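PDB 2PQQ: putative transcriptional regulator from Streptomyces coelicolor A3, which probably binds cAMP through this N-terminal domain and, as a full-length CRP-like factor with a helix-turn-helix domain, probably regulates transcription by binding DNA. Local coordinates for residues A26-V31 against L104-G109; V31-G36 against T99-L104. All coordinates share one frame; numbering follows the deposited sequence. Where two conformers were deposited one is given.

Interaction 1: residues A26-V31 against L104-G109; sequences ASMSEV and LALGHG
Selenomethionine Met28 lies across Leu104 and Leu106, its side chain meeting each of theirs at about a right angle, and this is the tightly packed half of the contact. Its SE is 3.9 Å from Leu104 CB, and its CG sits 4.1 Å from Leu106 CB. The bend at chi3 (110°) turns CE out of the line of the chain and onto Leu104 O, 3.6 Å away. Leu106 CD1, placed by chi2 (70°), meets Ser27 CB.

Next to this cluster the two strands pair antiparallel. Ser29 and Ala105 form a hydrogen-bonded pair: Ser29 N donates to Ala105 O at 3.0 Å and Ala105 N to Ser29 O at 2.8 Å. Pairing passes on to the non-hydrogen-bonded pair Glu30 and Leu104, but the strand axes are 130° apart, well short of antiparallel.

The opposite character appears at exposed Glu30, where the touch is slight: CG and OE1 graze Leu104 CD2, OE1 at 3.9 Å. On the other face, Val31 CG2 is 4.3 Å from Ala105 CB.

The arrangement is one end of an antiparallel strand pair in the beta-roll of the cyclic nucleotide-binding domain, where helix 18-27 leads into the first strand, 29-33. Strand 45-54 flanks strand 101-107 through backbone hydrogen bonds between Leu104 and Val51 and between Leu106 and Leu49, while Leu24 and Arg25 of helix 18-27 pack on Leu106 and Leu104 respectively.

Interaction 2: residues V31-G36 against T99-L104; sequences VTLARG and TEVKLL
In the conformer of Arg35 given, one of two deposited, the guanidinium has Thr99 CA over the centre of one face, 4.0 Å above the plane, while NH2 comes 3.7 Å from Thr99 CG2; with a second conformer present, this contact is tentative. The Arg35 chain leaves the backbone extended, and the turn at chi3 (-103°) takes NE off that line. The two residues lie just beyond the last hydrogen-bonded pair, Leu33 and Val101, where the backbones stay close, at one end of an antiparallel strand pair in the beta-roll of the cyclic nucleotide-binding domain, a member of the cupin clan.

Within the pair the axes run at 159°, with a closest approach of 4.6 Å. Four backbone bonds carry it: Val31 and Leu103 exchange one in each direction, as do Leu33 and Val101, all with N-H...O angles above 160°. Thr32 and Lys102 form the non-hydrogen-bonded pair between them.

One face is apolar. Leu103 CD1 packs against Val31 CG1 at 3.7 Å and Leu33 CG at 4.0 Å, crossing both side chains obliquely, whereas Leu33 and Val101 lie side by side, pointing the same way, with their CB atoms 4.1 Å apart. Leu39 of strand 38-40 covers Leu33 and Leu103 here. The other face carries Thr32 and Lys102, also side by side; the bend at chi4 leaves Lys102 NZ 3.9 Å from Thr32 OG1, a proximity rather than a bond.

At the Arg35 end, Thr99 OG1 donates to Glu100 O at 2.9 Å from above the carbonyl plane, and also pairs with Lys56 N.

How the interactions relate
From the N terminus, the chain leaves helix 18-27, enters strand 29-33 and continues past Gly36 into the body of the beta-roll, returning along strand 101-107. Interaction 2 closes the inner loop, with 62 residues between its segments; interaction 1 closes the outer one, with 72, so the two nest without crossing. None of the intervening residues is helical, and about half are strand. Both contacts draw on the same strand pair and share Val31 and Leu104, with centres 15 Å apart. Interaction 1 joins the pair to the N-terminal helix, while interaction 2 carries it toward strand 38-40 of the other sheet.

Interaction 1: residues A26-V31 against L104-G109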
loop_
_atom_site.group_PDB
_atom_site.type_symbol
_atom_site.label_atom_id
_atom_site.label_comp_id
_atom_site.label_asym_id
_atom_site.label_seq_id
_atom_site.Cartn_x
_atom_site.Cartn_y
_atom_site.Cartn_z
ATOM N N ALA A 26 12.993 -16.676 27.557
ATOM C CA ALA A 26 13.120 -16.427 29.004
ATOM C C ALA A 26 12.479 -15.085 29.389
ATOM O O ALA A 26 11.978 -14.920 30.503
ATOM C CB ALA A 26 14.573 -16.446 29.424
ATOM N N SER A 27 12.493 -14.145 28.447
ATOM C CA SER A 27 11.956 -12.790 28.687
ATOM C C SER A 27 10.449 -12.720 28.667
ATOM O O SER A 27 9.868 -11.770 29.191
ATOM C CB SER A 27 12.520 -11.830 27.654
ATOM O OG SER A 27 13.888 -11.634 27.930
HETATM N N MSE A 28 9.809 -13.739 28.084
HETATM C CA MSE A 28 8.362 -13.700 27.867
HETATM C C MSE A 28 7.555 -14.212 29.060
HETATM O O MSE A 28 8.066 -14.962 29.900
HETATM C CB MSE A 28 7.976 -14.469 26.595
HETATM C CG MSE A 28 8.524 -13.815 25.325
HETATM SE SE MSE A 28 8.293 -14.927 23.734
HETATM C CE MSE A 28 6.921 -13.819 22.878
ATOM N N SER A 29 6.297 -13.786 29.131
ATOM C CA SER A 29 5.384 -14.307 30.140
ATOM C C SER A 29 4.258 -15.142 29.541
ATOM O O SER A 29 3.803 -14.887 28.408
ATOM C CB SER A 29 4.859 -13.191 31.048
ATOM O OG SER A 29 4.739 -11.978 30.338
ATOM N N GLU A 30 3.854 -16.171 30.284
ATOM C CA GLU A 30 2.799 -17.086 29.874
ATOM C C GLU A 30 1.454 -16.439 30.169
ATOM O O GLU A 30 1.273 -15.838 31.221
ATOM C CB GLU A 30 2.892 -18.389 30.675
ATOM C CG GLU A 30 3.458 -19.575 29.917
ATOM C CD GLU A 30 2.382 -20.287 29.107
ATOM O OE1 GLU A 30 2.031 -19.776 28.010
ATOM O OE2 GLU A 30 1.893 -21.353 29.575
ATOM N N VAL A 31 0.534 -16.538 29.219
ATOM C CA VAL A 31 -0.846 -16.094 29.401
ATOM C C VAL A 31 -1.755 -17.288 29.009
ATOM O O VAL A 31 -1.470 -17.983 28.039
ATOM C CB VAL A 31 -1.143 -14.816 28.539
ATOM C CG1 VAL A 31 -2.587 -14.400 28.663
ATOM C CG2 VAL A 31 -0.238 -13.650 28.952
ATOM N N LEU A 104 2.475 -16.556 24.620
ATOM C CA LEU A 104 3.660 -15.988 25.256
ATOM C C LEU A 104 3.657 -14.503 24.925
ATOM O O LEU A 104 3.452 -14.148 23.774
ATOM C CB LEU A 104 4.911 -16.656 24.694
ATOM C CG LEU A 104 5.098 -18.088 25.211
ATOM C CD1 LEU A 104 6.256 -18.785 24.479
ATOM C CD2 LEU A 104 5.315 -18.089 26.724
ATOM N N ALA A 105 3.874 -13.650 25.910
ATOM C CA ALA A 105 3.786 -12.202 25.700
ATOM C C ALA A 105 5.130 -11.529 25.915
ATOM O O ALA A 105 5.860 -11.880 26.845
ATOM C CB ALA A 105 2.757 -11.615 26.660
ATOM N N LEU A 106 5.467 -10.553 25.079
ATOM C CA LEU A 106 6.653 -9.717 25.344
ATOM C C LEU A 106 6.201 -8.261 25.385
ATOM O O LEU A 106 5.581 -7.794 24.438
ATOM C CB LEU A 106 7.735 -9.939 24.268
ATOM C CG LEU A 106 9.124 -9.287 24.483
ATOM C CD1 LEU A 106 9.934 -9.942 25.635
ATOM C CD2 LEU A 106 9.953 -9.237 23.193
ATOM N N GLY A 107 6.499 -7.555 26.479
ATOM C CA GLY A 107 6.106 -6.156 26.634
ATOM C C GLY A 107 7.209 -5.203 26.205
ATOM O O GLY A 107 8.405 -5.534 26.261
ATOM N N HIS A 108 6.803 -4.013 25.769
ATOM C CA HIS A 108 7.752 -2.936 25.530
ATOM C C HIS A 108 8.802 -2.806 26.657
ATOM O O HIS A 108 9.998 -2.661 26.378
ATOM C CB HIS A 108 7.036 -1.592 25.315
ATOM C CG HIS A 108 7.949 -0.520 24.834
ATOM N ND1 HIS A 108 8.398 0.490 25.654
ATOM C CD2 HIS A 108 8.577 -0.349 23.645
ATOM C CE1 HIS A 108 9.226 1.267 24.978
ATOM N NE2 HIS A 108 9.356 0.780 23.758
ATOM N N GLY A 109 8.342 -2.893 27.905
ATOM C CA GLY A 109 9.176 -2.782 29.109
ATOM C C GLY A 109 10.273 -3.839 29.218
ATOM O O GLY A 109 11.264 -3.635 29.924
#

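Interaction 2: residues V31-G36 against T99-L104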
loop_
_atom_site.group_PDB
_atom_site.type_symbol
_atom_site.label_atom_id
_atom_site.label_comp_id
_atom_site.label_asym_id
_atom_site.label_seq_id
_atom_site.Cartn_x
_atom_site.Cartn_y
_atom_site.Cartn_z
ATOM N N VAL A 31 0.534 -16.538 29.219
ATOM C CA VAL A 31 -0.846 -16.094 29.401
ATOM C C VAL A 31 -1.755 -17.288 29.009
ATOM O O VAL A 31 -1.470 -17.983 28.039
ATOM C CB VAL A 31 -1.143 -14.816 28.539
ATOM C CG1 VAL A 31 -2.587 -14.400 28.663
ATOM C CG2 VAL A 31 -0.238 -13.650 28.952
ATOM N N THR A 32 -2.809 -17.554 29.776
ATOM C CA THR A 32 -3.776 -18.578 29.372
ATOM C C THR A 32 -5.197 -18.036 29.494
ATOM O O THR A 32 -5.564 -17.415 30.489
ATOM C CB THR A 32 -3.558 -19.955 30.115
ATOM O OG1 THR A 32 -4.733 -20.786 30.026
ATOM C CG2 THR A 32 -3.216 -19.727 31.569
ATOM N N LEU A 33 -5.967 -18.235 28.436
ATOM C CA LEU A 33 -7.321 -17.748 28.355
ATOM C C LEU A 33 -8.255 -18.944 28.308
ATOM O O LEU A 33 -7.938 -19.932 27.669
ATOM C CB LEU A 33 -7.504 -16.954 27.065
ATOM C CG LEU A 33 -6.591 -15.796 26.744
ATOM C CD1 LEU A 33 -6.938 -15.263 25.355
ATOM C CD2 LEU A 33 -6.793 -14.752 27.807
ATOM N N ALA A 34 -9.389 -18.844 28.993
ATOM C CA ALA A 34 -10.514 -19.750 28.771
ATOM C C ALA A 34 -11.330 -19.251 27.579
ATOM O O ALA A 34 -11.273 -18.071 27.220
ATOM C CB ALA A 34 -11.399 -19.821 30.003
ATOM N N ARG A 35 -12.098 -20.144 26.976
ATOM C CA ARG A 35 -12.985 -19.786 25.869
ATOM C C ARG A 35 -13.908 -18.622 26.251
ATOM O O ARG A 35 -14.511 -18.612 27.338
ATOM C CB ARG A 35 -13.791 -21.014 25.437
ATOM C CG ARG A 35 -14.826 -20.767 24.351
ATOM C CD ARG A 35 -15.650 -22.031 24.072
ATOM N NE ARG A 35 -15.233 -22.698 22.838
ATOM C CZ ARG A 35 -14.542 -23.836 22.769
ATOM N NH1 ARG A 35 -14.176 -24.479 23.870
ATOM N NH2 ARG A 35 -14.224 -24.341 21.584
ATOM N N GLY A 36 -14.011 -17.639 25.359
ATOM C CA GLY A 36 -14.818 -16.461 25.613
ATOM C C GLY A 36 -14.111 -15.394 26.446
ATOM O O GLY A 36 -14.658 -14.309 26.655
ATOM N N THR A 99 -11.271 -20.720 22.014
ATOM C CA THR A 99 -10.999 -22.001 22.657
ATOM C C THR A 99 -10.185 -21.712 23.912
ATOM O O THR A 99 -9.982 -20.549 24.282
ATOM C CB THR A 99 -10.136 -22.913 21.745
ATOM O OG1 THR A 99 -8.912 -22.237 21.439
ATOM C CG2 THR A 99 -10.838 -23.224 20.445
ATOM N N GLU A 100 -9.733 -22.767 24.580
ATOM C CA GLU A 100 -8.631 -22.651 25.516
ATOM C C GLU A 100 -7.448 -22.120 24.713
ATOM O O GLU A 100 -7.112 -22.665 23.664
ATOM C CB GLU A 100 -8.274 -24.012 26.112
ATOM C CG GLU A 100 -7.173 -23.936 27.161
ATOM C CD GLU A 100 -6.059 -24.927 26.918
ATOM O OE1 GLU A 100 -6.241 -26.140 27.198
ATOM O OE2 GLU A 100 -4.984 -24.485 26.460
ATOM N N VAL A 101 -6.845 -21.036 25.184
ATOM C CA VAL A 101 -5.699 -20.452 24.500
ATOM C C VAL A 101 -4.522 -20.279 25.464
ATOM O O VAL A 101 -4.704 -19.910 26.624
ATOM C CB VAL A 101 -6.030 -19.063 23.868
ATOM C CG1 VAL A 101 -4.839 -18.519 23.074
ATOM C CG2 VAL A 101 -7.273 -19.151 22.957
ATOM N N LYS A 102 -3.323 -20.546 24.965
ATOM C CA LYS A 102 -2.098 -20.172 25.659
ATOM C C LYS A 102 -1.276 -19.312 24.715
ATOM O O LYS A 102 -1.273 -19.536 23.486
ATOM C CB LYS A 102 -1.311 -21.407 26.095
ATOM C CG LYS A 102 -1.948 -22.170 27.247
ATOM C CD LYS A 102 -1.134 -23.411 27.626
ATOM C CE LYS A 102 -1.944 -24.406 28.452
ATOM N NZ LYS A 102 -2.395 -23.843 29.773
ATOM N N LEU A 103 -0.627 -18.302 25.294
ATOM C CA LEU A 103 0.186 -17.345 24.554
ATOM C C LEU A 103 1.462 -17.029 25.336
ATOM O O LEU A 103 1.508 -17.198 26.558
ATOM C CB LEU A 103 -0.559 -16.016 24.331
ATOM C CG LEU A 103 -2.043 -15.970 23.941
ATOM C CD1 LEU A 103 -2.872 -15.696 25.166
ATOM C CD2 LEU A 103 -2.270 -14.882 22.927
ATOM N N LEU A 104 2.475 -16.556 24.620
ATOM C CA LEU A 104 3.660 -15.988 25.256
ATOM C C LEU A 104 3.657 -14.503 24.925
ATOM O O LEU A 104 3.452 -14.148 23.774
ATOM C CB LEU A 104 4.911 -16.656 24.694
ATOM C CG LEU A 104 5.098 -18.088 25.211
ATOM C CD1 LEU A 104 6.256 -18.785 24.479
ATOM C CD2 LEU A 104 5.315 -18.089 26.724
#